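Local coordinates for WbbZ protein (Klebsiella pneumoniae subsp. pneumoniae NTUH-K2044, PDB 6X1L), which is of unknown function but belongs to the polysaccharide pyruvyl transferase family, and so may transfer pyruvyl groups to polysaccharides, at residues L9-L14 with I100-T105; S21-Y26 with E60-E65; V122-N127 with D131-L136; N215-Y220 with A231-L236. All coordinates share one frame; numbering follows the deposited sequence.

Contact 1 of 4, residues L9-L14 with I100-T105; sequences LKFDLL and IIMPST
Phe-11 brings CZ up to both Met-102 and Pro-103. The ring enters with its CZ end leading. Its CG is trans to the backbone N (chi1 -168°), which carries the ring toward the strand. Met-102, present as selenomethionine, runs across it at about a right angle. Its chain bends at chi2 and chi3, which brings CE to the ring edge, near the ring plane, 3.6 Å from CZ of Phe-11. The selenium stands further back, 5.3 Å from the ring centroid of Phe-11 and 74° off the ring normal. It is a Met-aromatic contact in which the selenium approaches obliquely. Pro-103 meets the phenyl group from the opposite direction. Its CD comes within 3.8 Å of CZ of Phe-11, again at an oblique angle.

This is a helix packed on the parallel six-stranded sheet of a Rossmann-like domain, as expected of a GT-B type protein. Helix 6-21 lies over strand 98-104, and the chain turns a corner at Pro-103, where its CD and CG come near CZ of Phe-11. All three touching residues are buried. Phe-45 and Phe-123 also meet the Phe-11 ring, the latter edge-to-face, and Met-150 from a loop packs on both Phe-11 and Pro-103. Next to Phe-11, Asp-12 forms a salt bridge with Arg-48. Further along the same helix, Leu-14 reaches Phe-123.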
# COMPACT_ATOMS: atom_id res chain seq x y z
N LEU A 9 -3.09 -20.37 23.12
CA LEU A 9 -4.11 -20.31 24.17
C LEU A 9 -3.58 -19.58 25.40
O LEU A 9 -4.27 -18.73 25.97
CB LEU A 9 -4.58 -21.71 24.54
CG LEU A 9 -5.51 -21.84 25.75
CD1 LEU A 9 -6.89 -21.26 25.45
CD2 LEU A 9 -5.62 -23.29 26.19
N LYS A 10 -2.36 -19.91 25.82
CA LYS A 10 -1.74 -19.20 26.94
C LYS A 10 -1.72 -17.70 26.69
O LYS A 10 -1.99 -16.91 27.60
CB LYS A 10 -0.33 -19.73 27.17
CG LYS A 10 0.49 -18.91 28.15
CD LYS A 10 1.97 -19.19 28.01
CE LYS A 10 2.32 -20.61 28.41
NZ LYS A 10 3.77 -20.87 28.26
N PHE A 11 -1.41 -17.30 25.46
CA PHE A 11 -1.29 -15.88 25.13
C PHE A 11 -2.63 -15.16 25.29
O PHE A 11 -2.68 -14.07 25.86
CB PHE A 11 -0.76 -15.73 23.70
CG PHE A 11 -0.34 -14.34 23.35
CD1 PHE A 11 0.74 -13.75 23.98
CD2 PHE A 11 -1.00 -13.64 22.35
CE1 PHE A 11 1.14 -12.47 23.65
CE2 PHE A 11 -0.60 -12.36 22.01
CZ PHE A 11 0.47 -11.77 22.66
N ASP A 12 -3.71 -15.76 24.79
CA ASP A 12 -5.03 -15.14 24.91
C ASP A 12 -5.42 -14.93 26.37
O ASP A 12 -5.73 -13.81 26.79
CB ASP A 12 -6.08 -16.01 24.20
CG ASP A 12 -5.79 -16.20 22.72
OD1 ASP A 12 -4.88 -15.53 22.19
OD2 ASP A 12 -6.48 -17.02 22.08
N LEU A 13 -5.40 -16.01 27.16
CA LEU A 13 -5.80 -15.91 28.56
C LEU A 13 -4.93 -14.91 29.32
O LEU A 13 -5.43 -14.16 30.16
CB LEU A 13 -5.72 -17.30 29.21
CG LEU A 13 -6.63 -18.37 28.62
CD1 LEU A 13 -6.28 -19.74 29.15
CD2 LEU A 13 -8.09 -18.04 28.91
N LEU A 14 -3.64 -14.88 29.02
CA LEU A 14 -2.73 -14.00 29.73
C LEU A 14 -3.07 -12.53 29.49
O LEU A 14 -3.18 -11.74 30.43
CB LEU A 14 -1.29 -14.30 29.31
CG LEU A 14 -0.15 -13.81 30.19
CD1 LEU A 14 -0.26 -14.35 31.61
CD2 LEU A 14 1.15 -14.25 29.56
N ILE A 100 4.42 -4.07 28.50
CA ILE A 100 4.30 -5.38 27.89
C ILE A 100 4.86 -5.30 26.48
O ILE A 100 4.33 -4.55 25.64
CB ILE A 100 2.84 -5.87 27.88
CG1 ILE A 100 2.32 -6.04 29.31
CG2 ILE A 100 2.73 -7.18 27.12
CD1 ILE A 100 0.90 -6.52 29.38
N ILE A 101 5.92 -6.05 26.21
CA ILE A 101 6.51 -6.11 24.88
C ILE A 101 5.88 -7.29 24.15
O ILE A 101 6.12 -8.45 24.50
CB ILE A 101 8.04 -6.23 24.95
CG1 ILE A 101 8.63 -4.99 25.63
CG2 ILE A 101 8.62 -6.43 23.56
CD1 ILE A 101 10.14 -5.00 25.70
N MSE A 102 5.07 -7.00 23.14
CA MSE A 102 4.42 -8.03 22.34
C MSE A 102 5.48 -8.86 21.59
O MSE A 102 6.62 -8.39 21.46
CB MSE A 102 3.40 -7.39 21.39
CG MSE A 102 2.29 -6.66 22.14
SE MSE A 102 1.15 -7.84 23.23
CE MSE A 102 -0.15 -8.30 21.83
N PRO A 103 5.13 -10.08 21.13
CA PRO A 103 6.15 -11.02 20.62
C PRO A 103 7.21 -10.39 19.73
O PRO A 103 6.91 -9.92 18.62
CB PRO A 103 5.32 -12.05 19.85
CG PRO A 103 4.05 -12.10 20.62
CD PRO A 103 3.78 -10.69 21.09
N SER A 104 8.46 -10.38 20.20
CA SER A 104 9.50 -9.58 19.57
C SER A 104 10.81 -10.36 19.47
O SER A 104 11.03 -11.36 20.16
CB SER A 104 9.75 -8.29 20.36
OG SER A 104 8.62 -7.43 20.29
N THR A 105 11.66 -9.88 18.56
CA THR A 105 13.04 -10.31 18.45
C THR A 105 13.91 -9.22 19.05
O THR A 105 13.84 -8.06 18.61
CB THR A 105 13.43 -10.58 16.99
OG1 THR A 105 12.84 -11.81 16.56
CG2 THR A 105 14.94 -10.66 16.83

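Contact 2 of 4, residues S21-Y26 with E60-E65; sequences SHRFVY and ERYSSE
Arg-23, which lies beside Tyr-62, pairs its NE with OD1 of Asp-67 in a salt bridge. The other oxygen of that carboxylate, OD2, is hydrogen-bonded to the backbone N of Ser-63. One acid therefore ties the strand to the loop. The setting is the parallel sheet of a Rossmann-like domain. Strand 23-27 runs between strands 53-55 and 67-71, and the loop joining those two passes over it. The loop goes the other way, its short segment lying 154° from that of the strand.

Tyr-62 provides the apolar part. Val-25 comes at its ring from the opposite direction and sets both methyl groups on it. CG1 of Val-25 sits over one face, 4.1 Å from the ring centroid of Tyr-62 and 27° off the normal, a CH-pi contact. CG2 of Val-25 touches nearer the rim, 3.8 Å from CD1 of Tyr-62. The extended chain of Arg-23 crosses the tyrosine at about a right angle. Its NH2 reaches the ring edge, with the guanidinium and ring planes 73° apart. The phenol OH is bound to the backbone N of Arg-57, which fixes the far end of the ring, and Phe-96 also meets this ring.

Further along, Ser-63 OG accepts a hydrogen bond from the backbone N of Glu-65 at 3.3 Å and makes an ST turn. Just after the turn, the Glu-65 carbonyl meets the His-22 imidazole. There O of Glu-65 lies in the ring plane, at the edge, 3.6 Å from CD2 of His-22.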
# COMPACT_ATOMS: atom_id res chain seq x y z
N SER A 21 -7.25 -6.05 35.04
CA SER A 21 -6.62 -5.26 36.10
C SER A 21 -6.23 -3.86 35.65
O SER A 21 -6.31 -2.92 36.43
CB SER A 21 -5.38 -6.00 36.62
OG SER A 21 -5.71 -7.30 37.06
N HIS A 22 -5.79 -3.71 34.40
CA HIS A 22 -5.28 -2.44 33.91
C HIS A 22 -5.84 -2.17 32.52
O HIS A 22 -6.27 -3.08 31.81
CB HIS A 22 -3.75 -2.42 33.86
CG HIS A 22 -3.09 -2.91 35.12
ND1 HIS A 22 -2.85 -4.24 35.36
CD2 HIS A 22 -2.63 -2.24 36.20
CE1 HIS A 22 -2.27 -4.37 36.54
NE2 HIS A 22 -2.12 -3.17 37.07
N ARG A 23 -5.83 -0.90 32.12
CA ARG A 23 -6.24 -0.56 30.77
C ARG A 23 -5.02 -0.49 29.86
O ARG A 23 -3.91 -0.16 30.29
CB ARG A 23 -7.00 0.77 30.75
CG ARG A 23 -6.13 1.99 30.63
CD ARG A 23 -6.95 3.25 30.45
NE ARG A 23 -6.11 4.44 30.47
CZ ARG A 23 -6.56 5.68 30.33
NH1 ARG A 23 -7.85 5.90 30.15
NH2 ARG A 23 -5.71 6.70 30.37
N PHE A 24 -5.23 -0.84 28.60
CA PHE A 24 -4.14 -0.97 27.64
C PHE A 24 -3.92 0.35 26.92
O PHE A 24 -4.86 0.93 26.38
CB PHE A 24 -4.43 -2.08 26.63
CG PHE A 24 -4.39 -3.47 27.20
CD1 PHE A 24 -4.04 -3.69 28.52
CD2 PHE A 24 -4.70 -4.56 26.41
CE1 PHE A 24 -4.00 -4.97 29.04
CE2 PHE A 24 -4.67 -5.84 26.92
CZ PHE A 24 -4.32 -6.04 28.23
N VAL A 25 -2.67 0.81 26.91
CA VAL A 25 -2.23 1.92 26.08
C VAL A 25 -1.29 1.33 25.04
O VAL A 25 -0.21 0.83 25.38
CB VAL A 25 -1.53 3.02 26.89
CG1 VAL A 25 -1.12 4.17 25.98
CG2 VAL A 25 -2.42 3.50 28.02
N TYR A 26 -1.70 1.36 23.77
CA TYR A 26 -1.04 0.59 22.72
C TYR A 26 -0.24 1.51 21.80
O TYR A 26 -0.76 2.51 21.31
CB TYR A 26 -2.05 -0.22 21.91
CG TYR A 26 -1.45 -0.92 20.71
CD1 TYR A 26 -0.58 -1.99 20.87
CD2 TYR A 26 -1.77 -0.52 19.41
CE1 TYR A 26 -0.04 -2.64 19.78
CE2 TYR A 26 -1.23 -1.16 18.31
CZ TYR A 26 -0.36 -2.22 18.50
OH TYR A 26 0.18 -2.87 17.42
N GLU A 60 0.02 13.02 26.45
CA GLU A 60 -1.10 12.70 27.33
C GLU A 60 -0.60 12.09 28.63
O GLU A 60 0.44 11.43 28.67
CB GLU A 60 -2.07 11.74 26.64
CG GLU A 60 -3.54 12.04 26.93
CD GLU A 60 -4.46 10.94 26.45
OE1 GLU A 60 -4.40 9.82 27.01
OE2 GLU A 60 -5.24 11.19 25.51
N ARG A 61 -1.34 12.34 29.71
CA ARG A 61 -0.95 11.89 31.03
C ARG A 61 -1.58 10.53 31.31
O ARG A 61 -2.81 10.37 31.24
CB ARG A 61 -1.37 12.91 32.09
CG ARG A 61 -2.74 13.52 31.85
CD ARG A 61 -3.06 14.59 32.88
NE ARG A 61 -3.20 14.02 34.22
CZ ARG A 61 -4.35 13.58 34.72
NH1 ARG A 61 -5.46 13.64 34.00
NH2 ARG A 61 -4.40 13.08 35.95
N TYR A 62 -0.74 9.54 31.61
CA TYR A 62 -1.19 8.20 31.94
C TYR A 62 -0.89 7.90 33.41
O TYR A 62 -0.07 8.55 34.05
CB TYR A 62 -0.53 7.16 31.04
CG TYR A 62 -0.80 7.38 29.57
CD1 TYR A 62 -2.05 7.12 29.02
CD2 TYR A 62 0.20 7.84 28.72
CE1 TYR A 62 -2.30 7.32 27.67
CE2 TYR A 62 -0.04 8.05 27.37
CZ TYR A 62 -1.30 7.78 26.86
OH TYR A 62 -1.54 7.98 25.51
N SER A 63 -1.58 6.88 33.93
CA SER A 63 -1.47 6.52 35.33
C SER A 63 -0.31 5.55 35.54
O SER A 63 -0.27 4.48 34.92
CB SER A 63 -2.78 5.90 35.82
OG SER A 63 -2.64 5.39 37.14
N SER A 64 0.63 5.93 36.40
CA SER A 64 1.76 5.07 36.75
C SER A 64 1.36 3.88 37.60
O SER A 64 2.24 3.11 38.01
CB SER A 64 2.82 5.90 37.48
OG SER A 64 3.89 5.08 37.91
N GLU A 65 0.07 3.70 37.88
CA GLU A 65 -0.41 2.59 38.70
C GLU A 65 -1.41 1.69 38.00
O GLU A 65 -1.44 0.49 38.28
CB GLU A 65 -1.04 3.12 40.00
CG GLU A 65 -1.44 2.04 40.99
CD GLU A 65 -2.15 2.60 42.20
OE1 GLU A 65 -2.16 1.93 43.25
OE2 GLU A 65 -2.71 3.72 42.10

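Contact 3 of 4, residues V122-N127 with D131-L136; sequences VFCREN and DYIKSL
Ile-133 rests its CG1 against two side chains of the strand, Val-122 and Cys-124. The contact lies within a beta-alpha-beta unit made of strand 120-124, helix 127-135 and strand 144-146. CG1 of Ile-133 is 4.2 Å from CG1 of Val-122 and equally far from SG of Cys-124. The two strand residues are two apart, so both face the helix. Ile-133 holds CG1 anti to its carbonyl carbon (chi1 -60°), which turns this branch toward the strand. Val-144 of the next strand and Tyr-138 of a loop also pack on Ile-133.

The polar link sits at the start of the helix. N of Asp-131 donates to O of Asn-127 at 3.0 Å, an i to i+4 helix bond near the N-terminal end. Just before it, Glu-126 occupies the N-cap position, and its side chain caps a backbone N early in the helix. OE2 of Glu-126 is also bonded to Thr-129 and probably to Thr-105, just past the end of neighbouring strand 98-104. Asn-127 and Asp-131 are exposed. OD2 of Asp-131 lies 3.3 Å from O of Asn-127, two acceptors not bonded, while OD1 of Asp-131 forms a salt bridge with NZ of Lys-134 at 3.5 Å.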
# COMPACT_ATOMS: atom_id res chain seq x y z
N VAL A 122 7.99 -9.49 28.89
CA VAL A 122 8.60 -9.63 27.58
C VAL A 122 8.06 -10.89 26.91
O VAL A 122 8.19 -11.99 27.44
CB VAL A 122 10.13 -9.69 27.66
CG1 VAL A 122 10.73 -9.67 26.26
CG2 VAL A 122 10.66 -8.54 28.50
N PHE A 123 7.47 -10.72 25.73
CA PHE A 123 7.07 -11.84 24.89
C PHE A 123 8.08 -11.99 23.76
O PHE A 123 8.34 -11.02 23.03
CB PHE A 123 5.65 -11.65 24.35
CG PHE A 123 4.59 -11.76 25.41
CD1 PHE A 123 4.00 -12.98 25.68
CD2 PHE A 123 4.20 -10.65 26.13
CE1 PHE A 123 3.03 -13.10 26.66
CE2 PHE A 123 3.23 -10.76 27.11
CZ PHE A 123 2.65 -11.98 27.38
N CYS A 124 8.63 -13.19 23.62
CA CYS A 124 9.67 -13.48 22.65
C CYS A 124 9.10 -14.35 21.54
O CYS A 124 8.37 -15.32 21.80
CB CYS A 124 10.85 -14.19 23.32
SG CYS A 124 11.33 -13.44 24.90
N ARG A 125 9.42 -14.01 20.29
CA ARG A 125 8.87 -14.72 19.15
C ARG A 125 9.80 -15.80 18.61
O ARG A 125 9.50 -16.39 17.57
CB ARG A 125 8.50 -13.73 18.03
CG ARG A 125 9.66 -13.00 17.39
CD ARG A 125 9.14 -11.99 16.36
NE ARG A 125 10.23 -11.36 15.62
CZ ARG A 125 10.05 -10.40 14.71
NH1 ARG A 125 8.83 -9.96 14.44
NH2 ARG A 125 11.10 -9.89 14.08
N GLU A 126 10.92 -16.06 19.28
CA GLU A 126 11.76 -17.21 18.93
C GLU A 126 12.64 -17.56 20.12
O GLU A 126 12.67 -16.86 21.14
CB GLU A 126 12.60 -16.94 17.67
CG GLU A 126 12.87 -15.47 17.36
CD GLU A 126 14.00 -14.89 18.18
OE1 GLU A 126 14.68 -15.67 18.89
OE2 GLU A 126 14.21 -13.66 18.12
N ASN A 127 13.39 -18.66 19.97
CA ASN A 127 14.12 -19.26 21.09
C ASN A 127 15.37 -18.48 21.46
O ASN A 127 15.82 -18.56 22.61
CB ASN A 127 14.50 -20.70 20.75
CG ASN A 127 13.41 -21.69 21.09
OD1 ASN A 127 12.84 -21.65 22.18
ND2 ASN A 127 13.12 -22.59 20.15
N ASP A 131 15.85 -17.31 25.29
CA ASP A 131 16.98 -17.71 26.12
C ASP A 131 17.82 -16.52 26.54
O ASP A 131 18.40 -16.52 27.63
CB ASP A 131 17.85 -18.73 25.37
CG ASP A 131 17.14 -20.05 25.15
OD1 ASP A 131 16.14 -20.30 25.84
OD2 ASP A 131 17.60 -20.83 24.29
N TYR A 132 17.88 -15.48 25.70
CA TYR A 132 18.62 -14.28 26.08
C TYR A 132 17.96 -13.57 27.26
O TYR A 132 18.60 -13.31 28.28
CB TYR A 132 18.74 -13.35 24.87
CG TYR A 132 19.19 -11.94 25.21
CD1 TYR A 132 20.29 -11.72 26.02
CD2 TYR A 132 18.52 -10.84 24.69
CE1 TYR A 132 20.70 -10.44 26.33
CE2 TYR A 132 18.92 -9.56 24.99
CZ TYR A 132 20.01 -9.36 25.81
OH TYR A 132 20.41 -8.08 26.10
N ILE A 133 16.66 -13.27 27.14
CA ILE A 133 15.97 -12.55 28.20
C ILE A 133 15.98 -13.35 29.50
O ILE A 133 16.24 -12.80 30.58
CB ILE A 133 14.53 -12.19 27.78
CG1 ILE A 133 14.54 -11.32 26.52
CG2 ILE A 133 13.81 -11.49 28.91
CD1 ILE A 133 15.28 -10.02 26.69
N LYS A 134 15.69 -14.65 29.42
CA LYS A 134 15.71 -15.46 30.62
C LYS A 134 17.11 -15.57 31.21
O LYS A 134 17.24 -15.81 32.42
CB LYS A 134 15.14 -16.85 30.35
CG LYS A 134 16.14 -17.87 29.81
CD LYS A 134 15.47 -19.23 29.61
CE LYS A 134 16.49 -20.29 29.20
NZ LYS A 134 15.87 -21.63 29.03
N SER A 135 18.16 -15.39 30.40
CA SER A 135 19.51 -15.39 30.95
C SER A 135 19.78 -14.13 31.76
O SER A 135 20.67 -14.15 32.62
CB SER A 135 20.54 -15.53 29.82
OG SER A 135 20.77 -14.30 29.15
N LEU A 136 19.03 -13.06 31.51
CA LEU A 136 19.11 -11.83 32.29
C LEU A 136 18.30 -11.91 33.58
O LEU A 136 17.89 -10.88 34.12
CB LEU A 136 18.65 -10.63 31.44
CG LEU A 136 19.40 -10.43 30.14
CD1 LEU A 136 18.87 -9.22 29.37
CD2 LEU A 136 20.89 -10.28 30.42

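Contact 4 of 4, residues N215-Y220 with A231-L236; sequences NFLEEY and AILASL
Leu-217 reaches across to Leu-233 from beside a pair of flat groups, Phe-216 and Tyr-220. CE2 of Tyr-220 lies 3.5 Å above one face of the Phe-216 ring, offset toward its rim. His-189 also meets the Phe-216 ring, with the planes at about 45°. Tyr-199 of the second subunit packs on Phe-216 too, so these aromatics lie near the subunit interface.

The bridge between the helices is one leucine branch. CD1 of Leu-217 touches CB of Leu-233 at 3.9 Å. It also lies near the helix backbone, 4.2 Å from N of Ala-234. The two leucines cross at about a right angle. Leu-217 carries its CG beside the backbone N (chi1 -63°), and chi2 of 167° extends CD1 toward the other helix. CA of Leu-217 and CA of Ala-234 are 6.7 Å apart, the closest CA pair of the two segments.

Ser-235 OG and N reach O of Ala-231 from opposite faces of the carbonyl plane, OG at 2.8 Å. The same OG also bonds to Thr-266, on strand 266-268. Where the first helix gives way to strand 220-225, Lys-239 NZ is bonded to the carbonyl oxygens of Glu-218 and Tyr-220.

Helix 203-218, strand 220-225 and helix 228-236 follow one another in the chain. This succession on a parallel four-stranded sheet is consistent with the second Rossmann-like domain of a GT-B type protein. Leu-217 and Ala-234 both pack on Val-223 of strand 220-225, which belongs to that sheet.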
# COMPACT_ATOMS: atom_id res chain seq x y z
N ASN A 215 -2.37 -9.45 -1.73
CA ASN A 215 -2.83 -9.45 -3.12
C ASN A 215 -1.68 -9.76 -4.07
O ASN A 215 -1.85 -10.53 -5.02
CB ASN A 215 -3.43 -8.09 -3.49
CG ASN A 215 -4.74 -7.82 -2.79
OD1 ASN A 215 -5.42 -8.73 -2.32
ND2 ASN A 215 -5.10 -6.55 -2.72
N PHE A 216 -0.51 -9.16 -3.83
CA PHE A 216 0.64 -9.40 -4.68
C PHE A 216 1.03 -10.87 -4.66
O PHE A 216 1.23 -11.49 -5.71
CB PHE A 216 1.81 -8.52 -4.24
CG PHE A 216 3.08 -8.79 -4.98
CD1 PHE A 216 3.31 -8.20 -6.22
CD2 PHE A 216 4.05 -9.63 -4.45
CE1 PHE A 216 4.48 -8.44 -6.91
CE2 PHE A 216 5.23 -9.88 -5.15
CZ PHE A 216 5.44 -9.28 -6.38
N LEU A 217 1.13 -11.45 -3.46
CA LEU A 217 1.65 -12.80 -3.32
C LEU A 217 0.67 -13.86 -3.80
O LEU A 217 1.09 -14.92 -4.27
CB LEU A 217 2.02 -13.06 -1.85
CG LEU A 217 3.13 -12.17 -1.29
CD1 LEU A 217 3.20 -12.30 0.22
CD2 LEU A 217 4.47 -12.54 -1.93
N GLU A 218 -0.64 -13.60 -3.68
CA GLU A 218 -1.64 -14.60 -4.02
C GLU A 218 -1.48 -15.14 -5.44
O GLU A 218 -1.80 -16.31 -5.70
CB GLU A 218 -3.05 -14.02 -3.86
CG GLU A 218 -3.58 -13.97 -2.43
CD GLU A 218 -4.96 -13.34 -2.35
OE1 GLU A 218 -5.06 -12.10 -2.41
OE2 GLU A 218 -5.95 -14.09 -2.24
N GLU A 219 -0.98 -14.32 -6.36
CA GLU A 219 -0.94 -14.68 -7.77
C GLU A 219 0.31 -15.46 -8.16
O GLU A 219 0.46 -15.81 -9.34
CB GLU A 219 -1.06 -13.42 -8.64
CG GLU A 219 -2.43 -12.77 -8.57
CD GLU A 219 -2.58 -11.56 -9.49
OE1 GLU A 219 -1.81 -10.58 -9.33
OE2 GLU A 219 -3.46 -11.59 -10.37
N TYR A 220 1.19 -15.76 -7.21
CA TYR A 220 2.41 -16.50 -7.47
C TYR A 220 2.34 -17.90 -6.87
O TYR A 220 1.65 -18.13 -5.87
CB TYR A 220 3.64 -15.78 -6.90
CG TYR A 220 3.99 -14.49 -7.61
CD1 TYR A 220 4.80 -14.49 -8.74
CD2 TYR A 220 3.53 -13.27 -7.13
CE1 TYR A 220 5.13 -13.31 -9.38
CE2 TYR A 220 3.86 -12.09 -7.77
CZ TYR A 220 4.66 -12.11 -8.89
OH TYR A 220 4.98 -10.94 -9.52
N ALA A 231 7.83 -13.92 4.01
CA ALA A 231 7.88 -15.37 4.20
C ALA A 231 6.70 -15.86 5.03
O ALA A 231 6.11 -16.89 4.72
CB ALA A 231 9.21 -15.77 4.84
N ILE A 232 6.35 -15.12 6.09
CA ILE A 232 5.23 -15.52 6.92
C ILE A 232 3.92 -15.46 6.13
O ILE A 232 3.13 -16.41 6.14
CB ILE A 232 5.17 -14.64 8.19
CG1 ILE A 232 6.27 -15.06 9.17
CG2 ILE A 232 3.80 -14.75 8.85
CD1 ILE A 232 6.38 -14.17 10.38
N LEU A 233 3.68 -14.34 5.43
CA LEU A 233 2.45 -14.21 4.65
C LEU A 233 2.33 -15.31 3.62
O LEU A 233 1.29 -15.97 3.50
CB LEU A 233 2.40 -12.84 3.97
CG LEU A 233 2.07 -11.61 4.81
CD1 LEU A 233 2.06 -10.38 3.91
CD2 LEU A 233 0.72 -11.77 5.50
N ALA A 234 3.40 -15.55 2.85
CA ALA A 234 3.37 -16.61 1.86
C ALA A 234 3.17 -17.98 2.50
O ALA A 234 2.52 -18.84 1.91
CB ALA A 234 4.66 -16.58 1.03
N SER A 235 3.72 -18.19 3.70
CA SER A 235 3.50 -19.45 4.41
C SER A 235 2.04 -19.61 4.81
O SER A 235 1.47 -20.70 4.68
CB SER A 235 4.40 -19.53 5.64
OG SER A 235 5.76 -19.59 5.28
N LEU A 236 1.42 -18.53 5.31
CA LEU A 236 -0.02 -18.57 5.59
C LEU A 236 -0.82 -18.87 4.33
O LEU A 236 -1.86 -19.55 4.40
CB LEU A 236 -0.47 -17.23 6.19
CG LEU A 236 0.16 -16.82 7.52
CD1 LEU A 236 -0.43 -15.50 7.99
CD2 LEU A 236 -0.04 -17.90 8.56

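How the contacts relate
Contacts 1, 2 and 3 all reach the six-stranded sheet, while contact 4 belongs with the four-stranded one. Contacts 1 and 3 are direct neighbours, their centres 12 Å apart, on adjacent strands. They meet at Phe-123, whose CZ lies 3.5 Å from CD2 of Leu-14. A polar link joins them as well: Thr-105 OG1 probably bonds NE of Arg-125. Contact 2 stands further off, its centre 18 Å from that of contact 1, yet helix 6-21 leads straight into strand 23-27. Contact 4 lies across the chain's centre from the others. Its nearest atoms are about 6 Å from contact 3. No active site or ligand is established, so the contacts relate only through the fold.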